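Local coordinates for protein trichothecene 3-O-acetyltransferase (PDB 2RKV) that acetylates the 3-hydroxyl group of trichothecene mycotoxins with acetyl coenzyme A as the acetyl donor, at residues G11-L16 with S361-T366; T194-L199 with G349-L354. All coordinates share one frame; numbering follows the deposited sequence.

Overall arrangement
Both contacts join a loop of the first half of the chain to the part of the second half made of helix 340-356 and the loop after it, and their centres lie 14 Å apart. Contact 1 is partly buried, with an exposed end at S361, though nearer the centre of the chain (about 15 Å against 22 Å), and reaches the bound toxin; contact 2 is buried but farther out. In contact 1 the segments meet through leucine, valine and proline side chains and one bridging water, whereas contact 2 adds a direct backbone-to-hydroxyl hydrogen bond to its apolar packing. The two adjoin directly: V363 packs on L350, Y353 and L354 of the helix, and L13 also reaches L354.

Contact 1. Residues G11-L16 with S361-T366; sequences GQLPGL and SNVSLT. With ZBA (12,13-Epoxytrichothec-9-ene-3,4,8,15-tetrol-4,15-diacetate-8-isovalerate), chain D.
L13 reaches over to the loop 361-366 with its two methyls parted, one for V363 and one for L365. Its CG stands anti to the carbonyl carbon (chi1 -77°), and chi1 and chi2 (162°) together bring the branched end nearer to the opposite segment. CD2 presses on CG1 of V363 at 3.3 Å, tighter than usual for two carbons, while CD1 of L13 rests 3.8 Å from CD1 of L365 and equally near its CG. Against both partners the leucine runs at about a right angle. Helix 340-356 also lines the V363 side chain.

P14 lies over the start of the loop, between S361 and V363: CG of its ring lies 4.0 Å from CA of S361, and CD lies 3.8 Å from the carbonyl oxygen of V363. That carbonyl also receives a hydrogen bond from a water 2.9 Å away, and the same water accepts from the backbone N of G15, so one water joins the two backbones. Within the second segment, T366 N donates to OG of S364, forming an ST turn.

Past L13 the packing gives way to the toxin. CD2 of L16 comes within 3.4 Å of O13, an acetate carbonyl oxygen of the ligand, and CD1 of L365 lies 3.6 Å from O15, in its other acetate. L365 thus has L13 at one methyl and at its CG, and the toxin at the same methyl, with N311 and M312 of strand 310-318 also against it. L16, L365 and T366 belong to the T-2 toxin pocket of this BAHD-superfamily acetyltransferase, where loops and strands from distant parts of the chain come together around the acceptor substrate.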
ATOM      1  N   GLY A  11      13.561  -0.900  -5.203  1.00 11.79           N
ATOM      2  CA  GLY A  11      13.306   0.340  -4.463  1.00 12.57           C
ATOM      3  C   GLY A  11      14.015   1.555  -5.044  1.00 13.53           C
ATOM      4  O   GLY A  11      13.853   2.680  -4.548  1.00 13.79           O
ATOM      5  N   GLN A  12      14.825   1.338  -6.080  1.00 13.96           N
ATOM      6  CA  GLN A  12      15.460   2.449  -6.768  1.00 15.29           C
ATOM      7  C   GLN A  12      14.507   3.026  -7.834  1.00 16.66           C
ATOM      8  O   GLN A  12      14.870   3.974  -8.516  1.00 18.21           O
ATOM      9  CB  GLN A  12      16.811   2.043  -7.385  1.00 14.85           C
ATOM     10  CG  GLN A  12      17.775   1.271  -6.450  1.00 13.65           C
ATOM     11  CD  GLN A  12      18.541   2.159  -5.455  1.00 13.57           C
ATOM     12  OE1 GLN A  12      18.507   3.389  -5.530  1.00 13.18           O
ATOM     13  NE2 GLN A  12      19.246   1.519  -4.523  1.00 14.63           N
ATOM     14  N   LEU A  13      13.307   2.445  -7.977  1.00 18.19           N
ATOM     15  CA  LEU A  13      12.253   3.002  -8.855  1.00 19.32           C
ATOM     16  C   LEU A  13      11.972   4.453  -8.461  1.00 20.11           C
ATOM     17  O   LEU A  13      11.703   4.734  -7.281  1.00 20.12           O
ATOM     18  CB  LEU A  13      10.955   2.183  -8.772  1.00 19.91           C
ATOM     19  CG  LEU A  13      10.891   0.841  -9.510  1.00 20.10           C
ATOM     20  CD1 LEU A  13       9.760  -0.040  -8.981  1.00 20.86           C
ATOM     21  CD2 LEU A  13      10.748   1.065 -11.007  1.00 20.73           C
ATOM     22  N   PRO A  14      12.059   5.388  -9.434  1.00 20.80           N
ATOM     23  CA  PRO A  14      11.876   6.824  -9.161  1.00 21.28           C
ATOM     24  C   PRO A  14      10.571   7.171  -8.438  1.00 21.39           C
ATOM     25  O   PRO A  14      10.561   8.057  -7.575  1.00 21.47           O
ATOM     26  CB  PRO A  14      11.865   7.441 -10.565  1.00 21.26           C
ATOM     27  CG  PRO A  14      12.703   6.524 -11.368  1.00 21.82           C
ATOM     28  CD  PRO A  14      12.371   5.145 -10.857  1.00 20.87           C
ATOM     29  N   GLY A  15       9.486   6.487  -8.798  1.00 21.59           N
ATOM     30  CA  GLY A  15       8.178   6.720  -8.185  1.00 21.80           C
ATOM     31  C   GLY A  15       8.162   6.392  -6.703  1.00 22.24           C
ATOM     32  O   GLY A  15       7.615   7.150  -5.897  1.00 22.84           O
ATOM     33  N   LEU A  16       8.774   5.266  -6.346  1.00 21.79           N
ATOM     34  CA  LEU A  16       8.778   4.797  -4.962  1.00 21.56           C
ATOM     35  C   LEU A  16       9.646   5.677  -4.068  1.00 21.35           C
ATOM     36  O   LEU A  16       9.332   5.882  -2.890  1.00 21.17           O
ATOM     37  CB  LEU A  16       9.243   3.343  -4.899  1.00 21.91           C
ATOM     38  CG  LEU A  16       8.367   2.339  -5.647  1.00 21.73           C
ATOM     39  CD1 LEU A  16       8.854   0.932  -5.368  1.00 22.66           C
ATOM     40  CD2 LEU A  16       6.896   2.476  -5.271  1.00 21.33           C
ATOM     41  N   SER A 361      14.988   6.681 -14.899  1.00 12.93           N
ATOM     42  CA  SER A 361      13.863   7.619 -14.986  1.00 13.49           C
ATOM     43  C   SER A 361      12.696   7.148 -15.880  1.00 13.68           C
ATOM     44  O   SER A 361      11.576   7.659 -15.749  1.00 14.59           O
ATOM     45  CB  SER A 361      14.344   8.994 -15.450  1.00 13.49           C
ATOM     46  OG  SER A 361      14.839   8.924 -16.776  1.00 14.30           O
ATOM     47  N   ASN A 362      12.955   6.191 -16.768  1.00 13.97           N
ATOM     48  CA  ASN A 362      11.910   5.672 -17.671  1.00 14.54           C
ATOM     49  C   ASN A 362      11.122   4.492 -17.111  1.00 14.57           C
ATOM     50  O   ASN A 362      10.150   4.045 -17.726  1.00 14.64           O
ATOM     51  CB  ASN A 362      12.497   5.254 -19.024  1.00 15.36           C
ATOM     52  CG  ASN A 362      13.075   6.418 -19.808  1.00 17.47           C
ATOM     53  OD1 ASN A 362      12.585   7.549 -19.739  1.00 19.87           O
ATOM     54  ND2 ASN A 362      14.127   6.135 -20.568  1.00 19.78           N
ATOM     55  N   VAL A 363      11.547   3.977 -15.961  1.00 13.66           N
ATOM     56  CA  VAL A 363      10.919   2.795 -15.379  1.00 13.28           C
ATOM     57  C   VAL A 363       9.788   3.190 -14.425  1.00 13.39           C
ATOM     58  O   VAL A 363       9.959   4.038 -13.528  1.00 12.93           O
ATOM     59  CB  VAL A 363      11.958   1.881 -14.676  1.00 13.01           C
ATOM     60  CG1 VAL A 363      11.320   0.564 -14.263  1.00 12.77           C
ATOM     61  CG2 VAL A 363      13.163   1.624 -15.594  1.00 13.41           C
ATOM     62  N   SER A 364       8.623   2.576 -14.627  1.00 13.31           N
ATOM     63  CA  SER A 364       7.463   2.855 -13.796  1.00 13.83           C
ATOM     64  C   SER A 364       6.571   1.631 -13.761  1.00 13.90           C
ATOM     65  O   SER A 364       6.308   1.020 -14.797  1.00 13.46           O
ATOM     66  CB  SER A 364       6.672   4.046 -14.338  1.00 13.85           C
ATOM     67  OG  SER A 364       5.474   4.224 -13.601  1.00 15.74           O
ATOM     68  N   LEU A 365       6.114   1.283 -12.563  1.00 14.26           N
ATOM     69  CA  LEU A 365       5.168   0.176 -12.387  1.00 14.80           C
ATOM     70  C   LEU A 365       3.828   0.431 -13.085  1.00 15.08           C
ATOM     71  O   LEU A 365       3.036  -0.499 -13.282  1.00 14.95           O
ATOM     72  CB  LEU A 365       4.944  -0.097 -10.899  1.00 15.38           C
ATOM     73  CG  LEU A 365       6.166  -0.641 -10.149  1.00 17.39           C
ATOM     74  CD1 LEU A 365       6.005  -0.445  -8.645  1.00 19.99           C
ATOM     75  CD2 LEU A 365       6.427  -2.111 -10.490  1.00 19.26           C
ATOM     76  N   THR A 366       3.566   1.687 -13.445  1.00 15.38           N
ATOM     77  CA  THR A 366       2.332   2.027 -14.157  1.00 16.05           C
ATOM     78  C   THR A 366       2.625   2.759 -15.467  1.00 16.57           C
ATOM     79  O   THR A 366       1.864   3.644 -15.875  1.00 16.65           O
ATOM     80  CB  THR A 366       1.374   2.871 -13.295  1.00 16.38           C
ATOM     81  OG1 THR A 366       2.044   4.067 -12.877  1.00 16.64           O
ATOM     82  CG2 THR A 366       0.882   2.076 -12.078  1.00 16.32           C
TER
HETATM   83  O18 ZBA D 454       0.360   6.380  -8.527  0.70 22.71           O
HETATM   84  C44 ZBA D 454       1.324   6.697  -7.960  0.70 21.78           C
HETATM   85  C45 ZBA D 454       2.294   7.737  -8.389  0.70 22.72           C
HETATM   86  C46 ZBA D 454       2.148   8.963  -7.613  0.70 23.48           C
HETATM   87  C48 ZBA D 454       0.817   9.496  -7.755  0.70 23.20           C
HETATM   88  C47 ZBA D 454       2.992  10.135  -8.009  0.70 23.39           C
HETATM   89  O17 ZBA D 454       1.647   6.148  -6.784  0.70 19.79           O
HETATM   90  C31 ZBA D 454       0.734   5.287  -6.085  0.70 16.90           C
HETATM   91  C30 ZBA D 454       0.831   3.873  -6.551  0.70 15.48           C
HETATM   92  C32 ZBA D 454       1.022   5.492  -4.645  0.70 16.60           C
HETATM   93  C39 ZBA D 454       0.774   6.901  -4.159  0.70 15.96           C
HETATM   94  C33 ZBA D 454       1.482   4.537  -3.898  0.70 15.56           C
HETATM   95  C34 ZBA D 454       1.741   3.155  -4.363  0.70 15.15           C
HETATM   96  O10 ZBA D 454       0.574   2.412  -3.959  0.70 15.75           O
HETATM   97  C29 ZBA D 454       1.912   3.019  -5.888  0.70 15.21           C
HETATM   98  C38 ZBA D 454       3.288   3.557  -6.264  0.70 16.40           C
HETATM   99  O12 ZBA D 454       3.286   4.037  -7.599  0.70 17.64           O
HETATM  100  C40 ZBA D 454       4.328   3.870  -8.396  0.70 19.26           C
HETATM  101  C41 ZBA D 454       4.061   4.498  -9.743  0.70 18.87           C
HETATM  102  O13 ZBA D 454       5.294   3.321  -8.155  0.70 20.96           O
HETATM  103  C28 ZBA D 454       1.800   1.488  -6.289  0.70 15.36           C
HETATM  104  C37 ZBA D 454       2.114   1.204  -7.771  0.70 14.73           C
HETATM  105  C35 ZBA D 454       0.410   1.027  -5.869  0.70 15.30           C
HETATM  106  C25 ZBA D 454       0.498   1.084  -4.388  0.70 15.55           C
HETATM  107  C36 ZBA D 454      -0.767   0.841  -6.668  0.70 15.48           C
HETATM  108  O11 ZBA D 454       0.054  -0.265  -6.381  0.70 16.00           O
HETATM  109  C27 ZBA D 454       2.657   0.620  -5.310  0.70 15.43           C
HETATM  110  C26 ZBA D 454       1.755   0.317  -4.127  0.70 15.26           C
HETATM  111  O16 ZBA D 454       2.337   0.637  -2.895  0.70 15.70           O
HETATM  112  O14 ZBA D 454       2.901  -0.611  -5.998  0.70 15.91           O
HETATM  113  C42 ZBA D 454       3.934  -1.425  -5.813  0.70 18.02           C
HETATM  114  O15 ZBA D 454       4.069  -2.435  -6.424  0.70 19.29           O
HETATM  115  C43 ZBA D 454       4.799  -0.950  -4.766  0.70 17.42           C
HETATM  116  O   HOH W   1       8.710   4.850 -11.084  1.00 20.55           O

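Contact 2. Residues T194-L199 with G349-L354; sequences TIVPYL and GLATYL
G349 opens the helical segment against L199: CD1 of L199 lies 3.6 Å from CA of G349. L199 also packs on Q345 and R348, one turn and less back along helix 340-356.

Two residues on, A351 turns its CB toward the loop and meets CG1 of V196 at 3.6 Å. The same methyl is 4.1 Å from CE2 of the Y198 ring, so the alanine touches both a valine branch and a tyrosine rim.

T352 carries the polar link. Its OG1, anti to the carbonyl carbon and beside the backbone N (chi1 -59°), accepts a short and nearly straight hydrogen bond from L199 N, at 2.8 Å with an angle of 169° at the hydrogen. The hydroxyl is also bonded to the carbonyl oxygen of R348, a turn earlier in the helix. Alongside it passes Y198, whose ring presents its edge to OG1, with CD2 at 3.6 Å; CG2 of T352 meanwhile lies 3.5 Å from the carbonyl oxygen of L199. Outside the two segments, H355 stacks on the Y198 ring, T9 bonds its OH, and R348 bonds to the carbonyls of P197 and Y198. This is packing of an extended loop along one side of a helix, pinned at its backbone by a helix threonine.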
ATOM      1  N   THR A 194      21.324  -7.761  -3.109  1.00 14.46           N
ATOM      2  CA  THR A 194      21.520  -9.066  -3.750  1.00 14.93           C
ATOM      3  C   THR A 194      20.294  -9.973  -3.623  1.00 14.96           C
ATOM      4  O   THR A 194      20.319 -11.121  -4.081  1.00 15.76           O
ATOM      5  CB  THR A 194      22.743  -9.800  -3.165  1.00 15.32           C
ATOM      6  OG1 THR A 194      22.545  -9.984  -1.758  1.00 16.37           O
ATOM      7  CG2 THR A 194      24.035  -9.005  -3.420  1.00 15.94           C
ATOM      8  N   ILE A 195      19.214  -9.461  -3.031  1.00 14.53           N
ATOM      9  CA  ILE A 195      18.069 -10.314  -2.677  1.00 14.49           C
ATOM     10  C   ILE A 195      17.252 -10.809  -3.884  1.00 14.36           C
ATOM     11  O   ILE A 195      16.527 -11.808  -3.787  1.00 14.32           O
ATOM     12  CB  ILE A 195      17.170  -9.658  -1.587  1.00 14.13           C
ATOM     13  CG1 ILE A 195      16.500 -10.756  -0.743  1.00 14.96           C
ATOM     14  CG2 ILE A 195      16.172  -8.644  -2.202  1.00 14.60           C
ATOM     15  CD1 ILE A 195      15.914 -10.286   0.575  1.00 15.10           C
ATOM     16  N   VAL A 196      17.368 -10.102  -5.006  1.00 14.39           N
ATOM     17  CA  VAL A 196      16.805 -10.554  -6.277  1.00 14.66           C
ATOM     18  C   VAL A 196      17.974 -10.895  -7.203  1.00 15.11           C
ATOM     19  O   VAL A 196      18.664  -9.992  -7.697  1.00 14.78           O
ATOM     20  CB  VAL A 196      15.898  -9.482  -6.944  1.00 14.88           C
ATOM     21  CG1 VAL A 196      15.317 -10.020  -8.265  1.00 14.22           C
ATOM     22  CG2 VAL A 196      14.768  -9.053  -6.012  1.00 14.39           C
ATOM     23  N   PRO A 197      18.227 -12.197  -7.420  1.00 15.59           N
ATOM     24  CA  PRO A 197      19.324 -12.593  -8.307  1.00 16.01           C
ATOM     25  C   PRO A 197      19.077 -12.101  -9.731  1.00 16.16           C
ATOM     26  O   PRO A 197      17.973 -12.262 -10.258  1.00 16.04           O
ATOM     27  CB  PRO A 197      19.284 -14.124  -8.255  1.00 16.12           C
ATOM     28  CG  PRO A 197      18.530 -14.458  -7.009  1.00 17.10           C
ATOM     29  CD  PRO A 197      17.529 -13.361  -6.842  1.00 15.59           C
ATOM     30  N   TYR A 198      20.092 -11.493 -10.341  1.00 16.47           N
ATOM     31  CA  TYR A 198      19.920 -10.910 -11.668  1.00 16.92           C
ATOM     32  C   TYR A 198      19.943 -11.956 -12.774  1.00 17.82           C
ATOM     33  O   TYR A 198      20.464 -13.060 -12.588  1.00 18.19           O
ATOM     34  CB  TYR A 198      20.975  -9.834 -11.937  1.00 16.84           C
ATOM     35  CG  TYR A 198      20.945  -8.682 -10.955  1.00 16.08           C
ATOM     36  CD1 TYR A 198      22.099  -8.303 -10.269  1.00 16.64           C
ATOM     37  CD2 TYR A 198      19.765  -7.980 -10.709  1.00 16.32           C
ATOM     38  CE1 TYR A 198      22.084  -7.246  -9.363  1.00 16.33           C
ATOM     39  CE2 TYR A 198      19.735  -6.925  -9.803  1.00 15.77           C
ATOM     40  CZ  TYR A 198      20.894  -6.565  -9.135  1.00 15.45           C
ATOM     41  OH  TYR A 198      20.874  -5.525  -8.247  1.00 14.76           O
ATOM     42  N   LEU A 199      19.355 -11.602 -13.914  1.00 18.57           N
ATOM     43  CA  LEU A 199      19.410 -12.437 -15.106  1.00 19.56           C
ATOM     44  C   LEU A 199      20.723 -12.162 -15.830  1.00 20.41           C
ATOM     45  O   LEU A 199      21.185 -11.023 -15.881  1.00 20.50           O
ATOM     46  CB  LEU A 199      18.209 -12.161 -16.022  1.00 19.56           C
ATOM     47  CG  LEU A 199      16.801 -12.421 -15.463  1.00 19.24           C
ATOM     48  CD1 LEU A 199      15.732 -11.947 -16.426  1.00 19.27           C
ATOM     49  CD2 LEU A 199      16.579 -13.896 -15.106  1.00 20.09           C
ATOM     50  N   GLY A 349      13.661  -9.967 -13.984  1.00 12.23           N
ATOM     51  CA  GLY A 349      13.832  -9.152 -15.185  1.00 12.41           C
ATOM     52  C   GLY A 349      13.790  -7.663 -14.897  1.00 12.84           C
ATOM     53  O   GLY A 349      14.682  -6.914 -15.319  1.00 12.60           O
ATOM     54  N   LEU A 350      12.763  -7.235 -14.161  1.00 12.29           N
ATOM     55  CA  LEU A 350      12.643  -5.833 -13.762  1.00 12.14           C
ATOM     56  C   LEU A 350      13.869  -5.378 -12.949  1.00 11.92           C
ATOM     57  O   LEU A 350      14.465  -4.335 -13.248  1.00 12.77           O
ATOM     58  CB  LEU A 350      11.347  -5.594 -12.978  1.00 11.89           C
ATOM     59  CG  LEU A 350      11.157  -4.169 -12.447  1.00 11.57           C
ATOM     60  CD1 LEU A 350      11.165  -3.117 -13.576  1.00 11.63           C
ATOM     61  CD2 LEU A 350       9.893  -4.061 -11.642  1.00 12.25           C
ATOM     62  N   ALA A 351      14.257  -6.172 -11.951  1.00 11.78           N
ATOM     63  CA  ALA A 351      15.436  -5.852 -11.140  1.00 11.60           C
ATOM     64  C   ALA A 351      16.695  -5.755 -12.003  1.00 11.83           C
ATOM     65  O   ALA A 351      17.491  -4.841 -11.834  1.00 11.75           O
ATOM     66  CB  ALA A 351      15.624  -6.859  -9.999  1.00 11.27           C
ATOM     67  N   THR A 352      16.846  -6.679 -12.954  1.00 12.35           N
ATOM     68  CA  THR A 352      18.026  -6.704 -13.829  1.00 12.55           C
ATOM     69  C   THR A 352      18.079  -5.476 -14.738  1.00 12.48           C
ATOM     70  O   THR A 352      19.130  -4.843 -14.873  1.00 12.89           O
ATOM     71  CB  THR A 352      18.096  -8.014 -14.654  1.00 12.57           C
ATOM     72  OG1 THR A 352      18.143  -9.127 -13.752  1.00 12.44           O
ATOM     73  CG2 THR A 352      19.359  -8.044 -15.508  1.00 13.61           C
ATOM     74  N   TYR A 353      16.942  -5.127 -15.341  1.00 12.57           N
ATOM     75  CA  TYR A 353      16.865  -3.932 -16.176  1.00 12.86           C
ATOM     76  C   TYR A 353      17.252  -2.681 -15.384  1.00 13.10           C
ATOM     77  O   TYR A 353      18.027  -1.842 -15.858  1.00 13.57           O
ATOM     78  CB  TYR A 353      15.470  -3.764 -16.777  1.00 13.22           C
ATOM     79  CG  TYR A 353      15.394  -2.611 -17.748  1.00 13.63           C
ATOM     80  CD1 TYR A 353      15.750  -2.781 -19.088  1.00 15.49           C
ATOM     81  CD2 TYR A 353      14.989  -1.342 -17.326  1.00 14.55           C
ATOM     82  CE1 TYR A 353      15.687  -1.718 -19.986  1.00 15.53           C
ATOM     83  CE2 TYR A 353      14.931  -0.269 -18.221  1.00 14.63           C
ATOM     84  CZ  TYR A 353      15.278  -0.470 -19.547  1.00 15.61           C
ATOM     85  OH  TYR A 353      15.216   0.581 -20.440  1.00 16.63           O
ATOM     86  N   LEU A 354      16.699  -2.558 -14.179  1.00 12.65           N
ATOM     87  CA  LEU A 354      17.046  -1.441 -13.299  1.00 12.64           C
ATOM     88  C   LEU A 354      18.542  -1.445 -12.997  1.00 13.10           C
ATOM     89  O   LEU A 354      19.222  -0.427 -13.130  1.00 13.01           O
ATOM     90  CB  LEU A 354      16.234  -1.527 -12.008  1.00 12.37           C
ATOM     91  CG  LEU A 354      14.777  -1.088 -12.142  1.00 11.51           C
ATOM     92  CD1 LEU A 354      13.959  -1.667 -10.985  1.00 11.57           C
ATOM     93  CD2 LEU A 354      14.640   0.443 -12.200  1.00 12.29           C
TER